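Local coordinates for protein large component of pyocin AP41 (Pseudomonas aeruginosa, PDB 4UHQ) that probably kills competing bacteria by cutting their DNA, this chain being the metal-binding nuclease domain of the larger bacteriocin, at residues F94-H98 and H122-H126. Residues are numbered along the deposited sequence; the frame is centred on the assembly and turned at random.
Sequences FEIHH and HSEIH. With NI (nickel (II) ion), chain E.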
loop_
_atom_site.group_PDB
_atom_site.type_symbol
_atom_site.label_atom_id
_atom_site.label_comp_id
_atom_site.label_asym_id
_atom_site.label_seq_id
_atom_site.Cartn_x
_atom_site.Cartn_y
_atom_site.Cartn_z
ATOM N N PHE A 94 6.043 5.149 -1.693
ATOM C CA PHE A 94 5.368 4.147 -0.881
ATOM C C PHE A 94 4.863 3.003 -1.763
ATOM O O PHE A 94 4.357 3.207 -2.876
ATOM C CB PHE A 94 4.213 4.808 -0.097
ATOM C CG PHE A 94 4.681 5.685 1.021
ATOM C CD1 PHE A 94 4.924 5.161 2.253
ATOM C CD2 PHE A 94 4.788 7.056 0.832
ATOM C CE1 PHE A 94 5.353 5.970 3.311
ATOM C CE2 PHE A 94 5.213 7.862 1.878
ATOM C CZ PHE A 94 5.461 7.334 3.100
ATOM N N GLU A 95 5.039 1.797 -1.249
ATOM C CA GLU A 95 4.720 0.569 -1.967
ATOM C C GLU A 95 3.625 -0.205 -1.286
ATOM O O GLU A 95 3.504 -0.152 -0.072
ATOM C CB GLU A 95 6.004 -0.325 -2.067
ATOM C CG GLU A 95 7.019 0.361 -3.014
ATOM C CD GLU A 95 8.330 -0.340 -3.158
ATOM O OE1 GLU A 95 8.557 -1.329 -2.424
ATOM O OE2 GLU A 95 9.148 0.129 -3.990
ATOM N N ILE A 96 2.835 -0.933 -2.076
ATOM C CA ILE A 96 1.830 -1.835 -1.546
ATOM C C ILE A 96 2.446 -3.237 -1.526
ATOM O O ILE A 96 2.815 -3.762 -2.588
ATOM C CB ILE A 96 0.582 -1.807 -2.424
ATOM C CG1 ILE A 96 0.033 -0.392 -2.553
ATOM C CG2 ILE A 96 -0.484 -2.748 -1.793
ATOM C CD1 ILE A 96 -1.045 -0.291 -3.646
ATOM N N HIS A 97 2.672 -3.775 -0.334
ATOM C CA HIS A 97 3.282 -5.105 -0.198
ATOM C C HIS A 97 2.224 -6.144 0.145
ATOM O O HIS A 97 1.289 -5.907 0.926
ATOM C CB HIS A 97 4.383 -5.024 0.884
ATOM C CG HIS A 97 4.765 -6.328 1.547
ATOM N ND1 HIS A 97 5.520 -7.332 0.939
ATOM C CD2 HIS A 97 4.579 -6.731 2.831
ATOM C CE1 HIS A 97 5.733 -8.301 1.812
ATOM N NE2 HIS A 97 5.168 -7.964 2.967
ATOM N N HIS A 98 2.363 -7.304 -0.487
ATOM C CA HIS A 98 1.515 -8.445 -0.187
ATOM C C HIS A 98 2.095 -9.190 1.011
ATOM O O HIS A 98 3.188 -9.740 0.959
ATOM C CB HIS A 98 1.420 -9.360 -1.430
ATOM C CG HIS A 98 0.614 -8.735 -2.527
ATOM N ND1 HIS A 98 1.154 -7.888 -3.479
ATOM C CD2 HIS A 98 -0.711 -8.835 -2.799
ATOM C CE1 HIS A 98 0.171 -7.462 -4.277
ATOM N NE2 HIS A 98 -0.967 -8.021 -3.883
ATOM N N HIS A 122 10.129 -2.415 2.672
ATOM C CA HIS A 122 9.660 -3.572 1.888
ATOM C C HIS A 122 10.812 -4.538 1.590
ATOM O O HIS A 122 10.668 -5.769 1.691
ATOM C CB HIS A 122 9.064 -3.044 0.575
ATOM C CG HIS A 122 8.240 -4.043 -0.180
ATOM N ND1 HIS A 122 7.713 -3.757 -1.421
ATOM C CD2 HIS A 122 7.804 -5.285 0.131
ATOM C CE1 HIS A 122 7.033 -4.799 -1.872
ATOM N NE2 HIS A 122 7.104 -5.762 -0.966
ATOM N N SER A 123 11.954 -4.013 1.191
ATOM C CA SER A 123 13.110 -4.851 0.945
ATOM C C SER A 123 13.556 -5.603 2.200
ATOM O O SER A 123 13.853 -6.841 2.123
ATOM C CB SER A 123 14.234 -3.991 0.388
ATOM O OG SER A 123 15.405 -4.748 0.152
ATOM N N GLU A 124 13.581 -4.905 3.348
ATOM C CA GLU A 124 13.961 -5.545 4.587
ATOM C C GLU A 124 12.989 -6.676 4.906
ATOM O O GLU A 124 13.410 -7.740 5.376
ATOM C CB GLU A 124 14.004 -4.546 5.738
ATOM C CG GLU A 124 15.105 -3.518 5.536
ATOM C CD GLU A 124 15.059 -2.422 6.582
ATOM O OE1 GLU A 124 14.102 -2.384 7.380
ATOM O OE2 GLU A 124 16.012 -1.609 6.629
ATOM N N ILE A 125 11.704 -6.441 4.692
ATOM C CA ILE A 125 10.722 -7.490 5.032
ATOM C C ILE A 125 10.984 -8.742 4.210
ATOM O O ILE A 125 10.986 -9.853 4.742
ATOM C CB ILE A 125 9.293 -6.978 4.803
ATOM C CG1 ILE A 125 8.948 -5.982 5.895
ATOM C CG2 ILE A 125 8.277 -8.136 4.725
ATOM C CD1 ILE A 125 7.615 -5.213 5.592
ATOM N N HIS A 126 11.288 -8.580 2.924
ATOM C CA HIS A 126 11.551 -9.744 2.112
ATOM C C HIS A 126 12.854 -10.441 2.485
ATOM O O HIS A 126 12.898 -11.669 2.459
ATOM C CB HIS A 126 11.502 -9.383 0.642
ATOM C CG HIS A 126 10.101 -9.259 0.154
ATOM N ND1 HIS A 126 9.345 -10.365 -0.145
ATOM C CD2 HIS A 126 9.292 -8.181 -0.007
ATOM C CE1 HIS A 126 8.121 -9.979 -0.462
ATOM N NE2 HIS A 126 8.067 -8.658 -0.402
HETATM NI NI NI E . 6.283 -7.674 -0.973
HETATM O O HOH W 1 5.280 -9.576 -0.798
#
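The His122 ring carries CB of His97 over one face, 3.6 Å from CB to the ring centroid, and meets the Glu95 carboxylate at its edge; the His97 ring takes His126 CE1 at its own edge, in plane. The three rings gather round nickel in the ββα-metal (HNH) motif of colicin-type nucleases: strand 95-98, its antiparallel partner 114-117 and helix 119-132. Imidazole suits this place because one nitrogen can bind the metal while the other, in His122, still donates an N-H to Glu95. His97 binds through ND1, whereas His122 and His126, one helical turn apart, use NE2; each nitrogen lies 2.1 Å from the nickel. Water 1, 2.2 Å from the ion, and two atoms from outside the segments are further ligands. The Ile125 CG2 methyl, nonpolar, approaches the His97 ring obliquely, 3.6 Å from NE2. A chi1 of -165° swings CG of His122 away from the backbone N and takes the ring across to the strand. Nickel at NE2 and Glu95 at ND1 together fix that ring's rotation, and the second-shell carboxylate probably makes NE2 a stronger donor: His122 ND1 donates to Glu95 OE1 at 2.8 Å, on its anti side, 23° out of the carboxylate plane but 5° from the ring plane.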